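Local structure of IroE-like serine hydrolase (Shewanella oneidensis, 3GFF) at residues L62-L65 against S66-T69; S176-Y179 against L180-E184; Y215-D218 against L219-F223. The protein probably hydrolyses ester bonds, as a serine hydrolase of the alpha/beta-hydrolase fold related to IroE and the esterase D family. One frame throughout, in Å; residues are numbered along the deposited sequence.

Interaction 1: L62-L65 against S66-T69; sequences LQFL and SQGT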
ATOM      1  N   LEU A  62       5.479  -5.188   1.041  1.00 22.23           N
ATOM      2  CA  LEU A  62       6.210  -6.000   2.025  1.00 22.16           C
ATOM      3  C   LEU A  62       7.645  -5.519   2.313  1.00 22.22           C
ATOM      4  O   LEU A  62       8.052  -5.417   3.480  1.00 21.15           O
ATOM      5  CB  LEU A  62       6.175  -7.483   1.650  1.00 21.20           C
ATOM      6  CG  LEU A  62       4.806  -8.143   1.791  1.00 21.89           C
ATOM      7  CD1 LEU A  62       4.824  -9.484   1.133  1.00 20.90           C
ATOM      8  CD2 LEU A  62       4.395  -8.279   3.238  1.00 21.05           C
ATOM      9  N   GLN A  63       8.406  -5.239   1.261  1.00 23.75           N
ATOM     10  CA  GLN A  63       9.750  -4.696   1.400  1.00 22.88           C
ATOM     11  C   GLN A  63       9.691  -3.301   2.028  1.00 21.30           C
ATOM     12  O   GLN A  63      10.542  -2.960   2.803  1.00 19.96           O
ATOM     13  CB  GLN A  63      10.430  -4.626   0.037  1.00 26.20           C
ATOM     14  CG  GLN A  63      10.819  -6.002  -0.553  1.00 28.81           C
ATOM     15  CD  GLN A  63      12.205  -6.514  -0.114  1.00 31.75           C
ATOM     16  OE1 GLN A  63      13.160  -5.727   0.086  1.00 35.05           O
ATOM     17  NE2 GLN A  63      12.342  -7.843  -0.005  1.00 32.90           N
ATOM     18  N   PHE A  64       8.703  -2.482   1.674  1.00 19.87           N
ATOM     19  CA  PHE A  64       8.564  -1.147   2.267  1.00 18.68           C
ATOM     20  C   PHE A  64       8.312  -1.257   3.782  1.00 18.36           C
ATOM     21  O   PHE A  64       8.979  -0.622   4.571  1.00 16.70           O
ATOM     22  CB  PHE A  64       7.447  -0.319   1.596  1.00 17.91           C
ATOM     23  CG  PHE A  64       7.174   1.008   2.286  1.00 17.12           C
ATOM     24  CD1 PHE A  64       7.875   2.148   1.948  1.00 17.02           C
ATOM     25  CD2 PHE A  64       6.201   1.088   3.287  1.00 17.57           C
ATOM     26  CE1 PHE A  64       7.632   3.334   2.577  1.00 16.83           C
ATOM     27  CE2 PHE A  64       5.958   2.268   3.934  1.00 16.73           C
ATOM     28  CZ  PHE A  64       6.675   3.402   3.571  1.00 17.50           C
ATOM     29  N   LEU A  65       7.377  -2.102   4.176  1.00 20.65           N
ATOM     30  CA  LEU A  65       7.050  -2.274   5.597  1.00 22.00           C
ATOM     31  C   LEU A  65       8.205  -2.790   6.474  1.00 24.08           C
ATOM     32  O   LEU A  65       8.122  -2.686   7.695  1.00 24.86           O
ATOM     33  CB  LEU A  65       5.837  -3.193   5.754  1.00 20.48           C
ATOM     34  CG  LEU A  65       4.441  -2.655   5.407  1.00 20.50           C
ATOM     35  CD1 LEU A  65       3.430  -3.746   5.451  1.00 20.08           C
ATOM     36  CD2 LEU A  65       4.064  -1.601   6.383  1.00 20.68           C
ATOM     37  N   SER A  66       9.273  -3.325   5.877  1.00 26.07           N
ATOM     38  CA  SER A  66      10.417  -3.844   6.665  1.00 28.05           C
ATOM     39  C   SER A  66      11.742  -3.152   6.405  1.00 29.12           C
ATOM     40  O   SER A  66      12.790  -3.695   6.731  1.00 30.38           O
ATOM     41  CB  SER A  66      10.592  -5.333   6.412  1.00 28.59           C
ATOM     42  OG  SER A  66      10.739  -5.570   5.028  1.00 30.46           O
ATOM     43  N   GLN A  67      11.723  -1.954   5.841  1.00 30.44           N
ATOM     44  CA  GLN A  67      12.967  -1.229   5.597  1.00 29.99           C
ATOM     45  C   GLN A  67      13.091  -0.141   6.668  1.00 30.04           C
ATOM     46  O   GLN A  67      12.128   0.172   7.378  1.00 29.29           O
ATOM     47  CB  GLN A  67      13.003  -0.646   4.167  1.00 30.47           C
ATOM     48  CG  GLN A  67      12.029   0.544   3.928  1.00 31.16           C
ATOM     49  CD  GLN A  67      11.970   1.029   2.465  1.00 31.54           C
ATOM     50  OE1 GLN A  67      12.150   0.248   1.516  1.00 33.08           O
ATOM     51  NE2 GLN A  67      11.701   2.320   2.290  1.00 31.39           N
ATOM     52  N   GLY A  68      14.281   0.439   6.783  1.00 30.40           N
ATOM     53  CA  GLY A  68      14.509   1.514   7.747  1.00 30.82           C
ATOM     54  C   GLY A  68      14.957   1.088   9.141  1.00 30.26           C
ATOM     55  O   GLY A  68      15.196  -0.072   9.408  1.00 31.52           O
ATOM     56  N   THR A  69      15.034   2.062  10.028  1.00 30.86           N
ATOM     57  CA  THR A  69      15.500   1.887  11.393  1.00 31.18           C
ATOM     58  C   THR A  69      14.409   1.460  12.371  1.00 31.13           C
ATOM     59  O   THR A  69      14.715   0.975  13.473  1.00 30.85           O
ATOM     60  CB  THR A  69      16.212   3.175  11.865  1.00 31.56           C
ATOM     61  OG1 THR A  69      15.509   4.316  11.370  1.00 31.18           O
ATOM     62  CG2 THR A  69      17.635   3.229  11.307  1.00 31.73           C
TER
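Ser66 N and Gln67 N make only weak bonds to the carbonyls of Leu62, Gln63 and Phe64 as the chain leaves helix 51-65 of this alpha/beta-hydrolase fold for the loop leading to strand 77-81. Ser66 N reaches Leu62 O at 3.4 Å in a weak bond, and Gln63 O with a straighter but still weak one. Gln67 N meets Phe64 O at 3.3 Å and 169°, a three-residue spacing; that bond is nearly straight yet weak through its length.

Ser66 turns its hydroxyl back over the helix end: at chi1 56° Ser66 OG sits between backbone N and carbonyl carbon, with Leu62 O 3.1 Å away and Gln63 O also near. The side chains of Leu62 and Leu65 pack on Ile73 and on helix 250-263, through Leu255 and Ile259 for Leu62 and Tyr256 and Ile259 for Leu65. The ring of Phe64 stacks on His57 of the second subunit, placing this helix end at the dimer contact. Gln67 runs back along the chain, its CG lying 3.3 Å from Phe64 O. The Gln67 amide is turned 49° from the Phe64 ring, Gln67 NE2 lying 3.8 Å from Phe64 CD1.

Interaction 2: S176-Y179 against L180-E184; sequences SPHY and LTLLE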
ATOM      1  N   SER A 176     -20.829 -23.164  -3.594  1.00 23.41           N
ATOM      2  CA  SER A 176     -21.663 -22.976  -2.406  1.00 25.14           C
ATOM      3  C   SER A 176     -23.076 -23.518  -2.671  1.00 25.91           C
ATOM      4  O   SER A 176     -23.626 -23.317  -3.777  1.00 26.11           O
ATOM      5  CB  SER A 176     -21.777 -21.509  -1.999  1.00 25.77           C
ATOM      6  OG  SER A 176     -22.219 -20.695  -3.076  1.00 26.02           O
ATOM      7  N   PRO A 177     -23.706 -24.109  -1.633  1.00 25.39           N
ATOM      8  CA  PRO A 177     -23.240 -24.223  -0.236  1.00 25.89           C
ATOM      9  C   PRO A 177     -22.270 -25.364   0.110  1.00 26.32           C
ATOM     10  O   PRO A 177     -21.763 -25.403   1.222  1.00 26.30           O
ATOM     11  CB  PRO A 177     -24.561 -24.443   0.529  1.00 25.81           C
ATOM     12  CG  PRO A 177     -25.402 -25.207  -0.408  1.00 25.76           C
ATOM     13  CD  PRO A 177     -25.029 -24.738  -1.806  1.00 25.88           C
ATOM     14  N   HIS A 178     -22.061 -26.288  -0.822  1.00 25.98           N
ATOM     15  CA  HIS A 178     -21.239 -27.465  -0.620  1.00 26.49           C
ATOM     16  C   HIS A 178     -19.841 -27.236  -0.051  1.00 27.09           C
ATOM     17  O   HIS A 178     -19.507 -27.846   0.977  1.00 27.87           O
ATOM     18  CB  HIS A 178     -21.129 -28.274  -1.919  1.00 26.54           C
ATOM     19  CG  HIS A 178     -20.272 -29.501  -1.809  1.00 26.29           C
ATOM     20  ND1 HIS A 178     -20.720 -30.682  -1.248  1.00 27.47           N
ATOM     21  CD2 HIS A 178     -19.009 -29.742  -2.227  1.00 26.54           C
ATOM     22  CE1 HIS A 178     -19.754 -31.586  -1.298  1.00 28.24           C
ATOM     23  NE2 HIS A 178     -18.701 -31.039  -1.884  1.00 27.49           N
ATOM     24  N   TYR A 179     -19.000 -26.436  -0.706  1.00 25.94           N
ATOM     25  CA  TYR A 179     -17.651 -26.276  -0.176  1.00 26.18           C
ATOM     26  C   TYR A 179     -17.657 -25.597   1.189  1.00 25.75           C
ATOM     27  O   TYR A 179     -16.984 -26.022   2.117  1.00 25.11           O
ATOM     28  CB  TYR A 179     -16.660 -25.598  -1.156  1.00 25.58           C
ATOM     29  CG  TYR A 179     -15.296 -25.454  -0.518  1.00 25.54           C
ATOM     30  CD1 TYR A 179     -14.574 -26.583  -0.155  1.00 24.40           C
ATOM     31  CD2 TYR A 179     -14.761 -24.190  -0.205  1.00 25.68           C
ATOM     32  CE1 TYR A 179     -13.390 -26.482   0.473  1.00 24.25           C
ATOM     33  CE2 TYR A 179     -13.536 -24.081   0.415  1.00 25.62           C
ATOM     34  CZ  TYR A 179     -12.864 -25.235   0.755  1.00 25.33           C
ATOM     35  OH  TYR A 179     -11.655 -25.167   1.381  1.00 25.85           O
ATOM     36  N   LEU A 180     -18.433 -24.546   1.304  1.00 26.74           N
ATOM     37  CA  LEU A 180     -18.525 -23.788   2.531  1.00 27.71           C
ATOM     38  C   LEU A 180     -18.909 -24.691   3.717  1.00 28.25           C
ATOM     39  O   LEU A 180     -18.399 -24.496   4.796  1.00 29.24           O
ATOM     40  CB  LEU A 180     -19.540 -22.658   2.333  1.00 28.02           C
ATOM     41  CG  LEU A 180     -19.839 -21.751   3.521  1.00 28.82           C
ATOM     42  CD1 LEU A 180     -18.554 -21.035   3.991  1.00 28.64           C
ATOM     43  CD2 LEU A 180     -20.927 -20.758   3.126  1.00 29.70           C
ATOM     44  N   THR A 181     -19.816 -25.655   3.514  1.00 28.29           N
ATOM     45  CA  THR A 181     -20.219 -26.586   4.564  1.00 27.67           C
ATOM     46  C   THR A 181     -19.031 -27.414   4.997  1.00 28.07           C
ATOM     47  O   THR A 181     -18.875 -27.676   6.185  1.00 28.03           O
ATOM     48  CB  THR A 181     -21.345 -27.558   4.099  1.00 27.38           C
ATOM     49  OG1 THR A 181     -22.520 -26.812   3.792  1.00 28.15           O
ATOM     50  CG2 THR A 181     -21.675 -28.553   5.171  1.00 27.28           C
ATOM     51  N   LEU A 182     -18.209 -27.857   4.040  1.00 28.26           N
ATOM     52  CA  LEU A 182     -16.987 -28.618   4.368  1.00 28.45           C
ATOM     53  C   LEU A 182     -16.063 -27.807   5.257  1.00 28.52           C
ATOM     54  O   LEU A 182     -15.468 -28.345   6.191  1.00 29.62           O
ATOM     55  CB  LEU A 182     -16.232 -29.030   3.106  1.00 29.63           C
ATOM     56  CG  LEU A 182     -16.702 -30.308   2.425  1.00 30.13           C
ATOM     57  CD1 LEU A 182     -18.200 -30.509   2.540  1.00 30.67           C
ATOM     58  CD2 LEU A 182     -16.202 -30.320   0.989  1.00 29.02           C
ATOM     59  N   LEU A 183     -15.957 -26.511   4.974  1.00 27.58           N
ATOM     60  CA  LEU A 183     -15.138 -25.610   5.803  1.00 28.37           C
ATOM     61  C   LEU A 183     -15.683 -25.454   7.213  1.00 28.10           C
ATOM     62  O   LEU A 183     -14.925 -25.513   8.187  1.00 28.70           O
ATOM     63  CB  LEU A 183     -15.019 -24.212   5.199  1.00 28.11           C
ATOM     64  CG  LEU A 183     -13.871 -23.836   4.313  1.00 28.31           C
ATOM     65  CD1 LEU A 183     -13.981 -22.328   4.103  1.00 28.32           C
ATOM     66  CD2 LEU A 183     -12.552 -24.186   4.966  1.00 28.58           C
ATOM     67  N   GLU A 184     -16.990 -25.213   7.304  1.00 27.26           N
ATOM     68  CA  GLU A 184     -17.661 -25.079   8.577  1.00 26.25           C
ATOM     69  C   GLU A 184     -17.466 -26.350   9.430  1.00 26.24           C
ATOM     70  O   GLU A 184     -17.273 -26.258  10.630  1.00 26.09           O
ATOM     71  CB  GLU A 184     -19.153 -24.838   8.347  1.00 26.58           C
ATOM     72  CG  GLU A 184     -19.497 -23.460   7.778  1.00 26.68           C
ATOM     73  CD  GLU A 184     -20.959 -23.345   7.382  1.00 25.75           C
ATOM     74  OE1 GLU A 184     -21.630 -24.384   7.240  1.00 27.04           O
ATOM     75  OE2 GLU A 184     -21.433 -22.227   7.181  1.00 23.28           O
TER
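Thr181 grips the carbonyl of Pro177 twice at the first turn of helix 178-189, the crossover helix of the beta-alpha-beta unit between strands 164-168 and 195-201. Thr181 N reaches Pro177 O at 3.0 Å, nearly along the C=O axis, while OG1 bonds the same oxygen from above the carbonyl plane, 47° out of it. Pro177 itself follows a cis peptide bond. Two residues on, Leu183 N bonds Tyr179 O at 3.1 Å, whereas Leu182 N to His178 O is weak.

The tight side is built on Tyr179. With CG trans to the backbone N (chi1 179°), the ring runs forward beside the next turn, and Tyr179 CE2 lies 3.9 Å from Leu183 CG; Tyr179 OH has Leu183 CD2 at 3.8 Å. Around them Leu149 and Met152 of helix 146-156 close in, and Tyr179 OH is hydrogen-bonded to Glu153 OE1. A phenylalanine at Tyr179 would keep the ring packing but would probably leave the Glu153 carboxylate without this hydroxyl mate.

The looser side carries His178. Leu182 bridges the two, its CD2 touching the Tyr179 ring as well as His178. Leu182 CD1 stands 4.3 Å above one face of the His178 imidazole, toward its rim, and Leu182 CD2 approaches His178 NE2 at 3.9 Å. His178 is exposed and touches a crystal neighbour, so its ring position may partly reflect the lattice. The chemistry thus divides by side: on the inner face a polar ring end is anchored to a carboxylate amid hydrocarbon, while the outer imidazole meets Leu182 through van der Waals contact.

Interaction 3: Y215-D218 against L219-F223; sequences YHKD and LNLAF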
ATOM      1  N   TYR A 215     -24.134 -11.332  -2.123  1.00 24.44           N
ATOM      2  CA  TYR A 215     -24.014 -12.751  -1.776  1.00 24.39           C
ATOM      3  C   TYR A 215     -22.594 -13.173  -1.395  1.00 24.13           C
ATOM      4  O   TYR A 215     -22.409 -13.908  -0.437  1.00 25.84           O
ATOM      5  CB  TYR A 215     -24.521 -13.593  -2.952  1.00 24.79           C
ATOM      6  CG  TYR A 215     -24.434 -15.089  -2.767  1.00 25.16           C
ATOM      7  CD1 TYR A 215     -25.469 -15.783  -2.166  1.00 25.71           C
ATOM      8  CD2 TYR A 215     -23.345 -15.814  -3.231  1.00 25.20           C
ATOM      9  CE1 TYR A 215     -25.414 -17.145  -2.001  1.00 25.70           C
ATOM     10  CE2 TYR A 215     -23.288 -17.203  -3.074  1.00 25.52           C
ATOM     11  CZ  TYR A 215     -24.334 -17.851  -2.456  1.00 25.23           C
ATOM     12  OH  TYR A 215     -24.346 -19.215  -2.296  1.00 24.96           O
ATOM     13  N   HIS A 216     -21.607 -12.736  -2.172  1.00 23.64           N
ATOM     14  CA  HIS A 216     -20.191 -13.019  -1.908  1.00 24.11           C
ATOM     15  C   HIS A 216     -19.751 -12.397  -0.555  1.00 23.79           C
ATOM     16  O   HIS A 216     -19.079 -13.053   0.258  1.00 22.91           O
ATOM     17  CB  HIS A 216     -19.358 -12.511  -3.114  1.00 23.16           C
ATOM     18  CG  HIS A 216     -17.927 -12.191  -2.806  1.00 23.67           C
ATOM     19  ND1 HIS A 216     -16.990 -13.146  -2.463  1.00 21.52           N
ATOM     20  CD2 HIS A 216     -17.256 -11.011  -2.863  1.00 23.68           C
ATOM     21  CE1 HIS A 216     -15.819 -12.564  -2.302  1.00 21.72           C
ATOM     22  NE2 HIS A 216     -15.961 -11.266  -2.500  1.00 21.78           N
ATOM     23  N   LYS A 217     -20.104 -11.132  -0.336  1.00 22.93           N
ATOM     24  CA  LYS A 217     -19.765 -10.451   0.918  1.00 23.02           C
ATOM     25  C   LYS A 217     -20.434 -11.133   2.118  1.00 23.53           C
ATOM     26  O   LYS A 217     -19.786 -11.375   3.142  1.00 24.22           O
ATOM     27  CB  LYS A 217     -20.182  -8.992   0.873  1.00 23.12           C
ATOM     28  CG  LYS A 217     -20.024  -8.275   2.219  1.00 23.19           C
ATOM     29  CD  LYS A 217     -20.370  -6.832   2.178  1.00 22.77           C
ATOM     30  CE  LYS A 217     -21.825  -6.580   2.158  1.00 22.71           C
ATOM     31  NZ  LYS A 217     -22.023  -5.211   2.736  1.00 20.92           N
ATOM     32  N   ASP A 218     -21.710 -11.470   1.980  1.00 23.03           N
ATOM     33  CA  ASP A 218     -22.455 -12.091   3.078  1.00 23.98           C
ATOM     34  C   ASP A 218     -21.877 -13.445   3.487  1.00 23.86           C
ATOM     35  O   ASP A 218     -21.788 -13.731   4.681  1.00 24.10           O
ATOM     36  CB  ASP A 218     -23.957 -12.169   2.760  1.00 25.16           C
ATOM     37  CG  ASP A 218     -24.549 -10.821   2.474  1.00 25.16           C
ATOM     38  OD1 ASP A 218     -23.975  -9.836   2.967  1.00 27.39           O
ATOM     39  OD2 ASP A 218     -25.573 -10.729   1.754  1.00 25.86           O
ATOM     40  N   LEU A 219     -21.459 -14.257   2.511  1.00 24.05           N
ATOM     41  CA  LEU A 219     -20.774 -15.537   2.786  1.00 24.09           C
ATOM     42  C   LEU A 219     -19.542 -15.321   3.633  1.00 22.98           C
ATOM     43  O   LEU A 219     -19.297 -16.103   4.552  1.00 22.67           O
ATOM     44  CB  LEU A 219     -20.382 -16.279   1.489  1.00 24.64           C
ATOM     45  CG  LEU A 219     -21.348 -17.381   0.995  1.00 25.15           C
ATOM     46  CD1 LEU A 219     -22.780 -17.125   1.330  1.00 25.44           C
ATOM     47  CD2 LEU A 219     -21.188 -17.658  -0.453  1.00 25.03           C
ATOM     48  N   ASN A 220     -18.772 -14.278   3.315  1.00 21.79           N
ATOM     49  CA  ASN A 220     -17.574 -13.936   4.093  1.00 21.85           C
ATOM     50  C   ASN A 220     -17.844 -13.479   5.528  1.00 22.22           C
ATOM     51  O   ASN A 220     -17.178 -13.938   6.452  1.00 20.50           O
ATOM     52  CB  ASN A 220     -16.701 -12.885   3.384  1.00 21.74           C
ATOM     53  CG  ASN A 220     -15.733 -13.508   2.378  1.00 21.02           C
ATOM     54  OD1 ASN A 220     -14.608 -13.824   2.735  1.00 22.29           O
ATOM     55  ND2 ASN A 220     -16.174 -13.716   1.154  1.00 21.23           N
ATOM     56  N   LEU A 221     -18.783 -12.538   5.687  1.00 23.43           N
ATOM     57  CA  LEU A 221     -19.131 -11.980   6.987  1.00 23.88           C
ATOM     58  C   LEU A 221     -19.709 -13.014   7.968  1.00 25.01           C
ATOM     59  O   LEU A 221     -19.449 -12.940   9.172  1.00 23.88           O
ATOM     60  CB  LEU A 221     -20.152 -10.849   6.812  1.00 24.71           C
ATOM     61  CG  LEU A 221     -19.720  -9.544   6.146  1.00 25.05           C
ATOM     62  CD1 LEU A 221     -20.985  -8.691   5.856  1.00 24.29           C
ATOM     63  CD2 LEU A 221     -18.736  -8.780   7.015  1.00 25.35           C
ATOM     64  N   ALA A 222     -20.522 -13.931   7.442  1.00 24.77           N
ATOM     65  CA  ALA A 222     -21.139 -14.971   8.230  1.00 25.48           C
ATOM     66  C   ALA A 222     -20.144 -16.032   8.665  1.00 25.53           C
ATOM     67  O   ALA A 222     -20.294 -16.616   9.756  1.00 25.75           O
ATOM     68  CB  ALA A 222     -22.323 -15.628   7.441  1.00 25.92           C
ATOM     69  N   PHE A 223     -19.143 -16.296   7.825  1.00 24.21           N
ATOM     70  CA  PHE A 223     -18.134 -17.322   8.148  1.00 24.20           C
ATOM     71  C   PHE A 223     -17.190 -16.786   9.228  1.00 23.85           C
ATOM     72  O   PHE A 223     -16.821 -17.530  10.153  1.00 24.66           O
ATOM     73  CB  PHE A 223     -17.406 -17.804   6.874  1.00 23.25           C
ATOM     74  CG  PHE A 223     -16.432 -18.906   7.109  1.00 23.32           C
ATOM     75  CD1 PHE A 223     -16.871 -20.177   7.476  1.00 23.90           C
ATOM     76  CD2 PHE A 223     -15.080 -18.701   6.941  1.00 22.70           C
ATOM     77  CE1 PHE A 223     -15.971 -21.197   7.724  1.00 23.02           C
ATOM     78  CE2 PHE A 223     -14.180 -19.729   7.178  1.00 23.31           C
ATOM     79  CZ  PHE A 223     -14.634 -20.977   7.556  1.00 23.51           C
TER
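Leu219, Leu221 and Ala222 bond back four residues to Tyr215, Lys217 and Asp218 in the regular opening turns of helix 215-230, with N...O lengths of 3.0 to 3.1 Å and angles of 160° or more. Asn220 departs from this pattern: its backbone bond to His216 O is weak, and its side chain supplies a second one. Asn220 ND2 reaches His216 O at 3.1 Å and 174°, with the oxygen in the amide plane but the donor raised above the carbonyl plane. The same ND2 also bonds Thr170 O, so ND2 is bonded to two carbonyl oxygens.

Tyr215 and Leu219 make the main apolar contact. Tyr215 CG lies trans to the backbone N (chi1 179°), which brings the ring alongside Leu219. Leu219 CD2 lies 3.4 Å from Tyr215 CE2, and CD1 lies over one ring face. Lys217 CG and Leu221 CD1 meet 3.8 Å apart, while Lys217 NZ bonds Asn203 OD1 and Tyr241 OH.

A bound imidazole sits about 4 Å from the His216 side chain, whose ring meets that of His247. Asn220 ND2 thus satisfies the His216 and Thr170 carbonyls next to a His216 ring whose NE2 is bonded to Asp169 OD2 of the presumed Ser145-His247-Asp169 triad.

Interactions 2 and 3 are neighbours, their centres 12 Å apart, and join helices 178-189 and 215-230 directly. Ser176 OG and Tyr215 OH, 2.7 Å apart, probably share a hydrogen bond, and Phe223 packs on Leu180 and Leu183. Both are partly buried, with mostly good i to i+4 bonds near helix starts. Interaction 1 is more buried but lies about 23 Å from interaction 2 at the nearest atoms, on the opposite side of the chain's centre; it ends a helix, with weak bonds, and reaches the second subunit. Polar chemistry differs accordingly: a hydroxyl over carbonyls in 62-69, an inner tyrosine-glutamate pair in 176-184, and a network beside the presumed triad in 215-223.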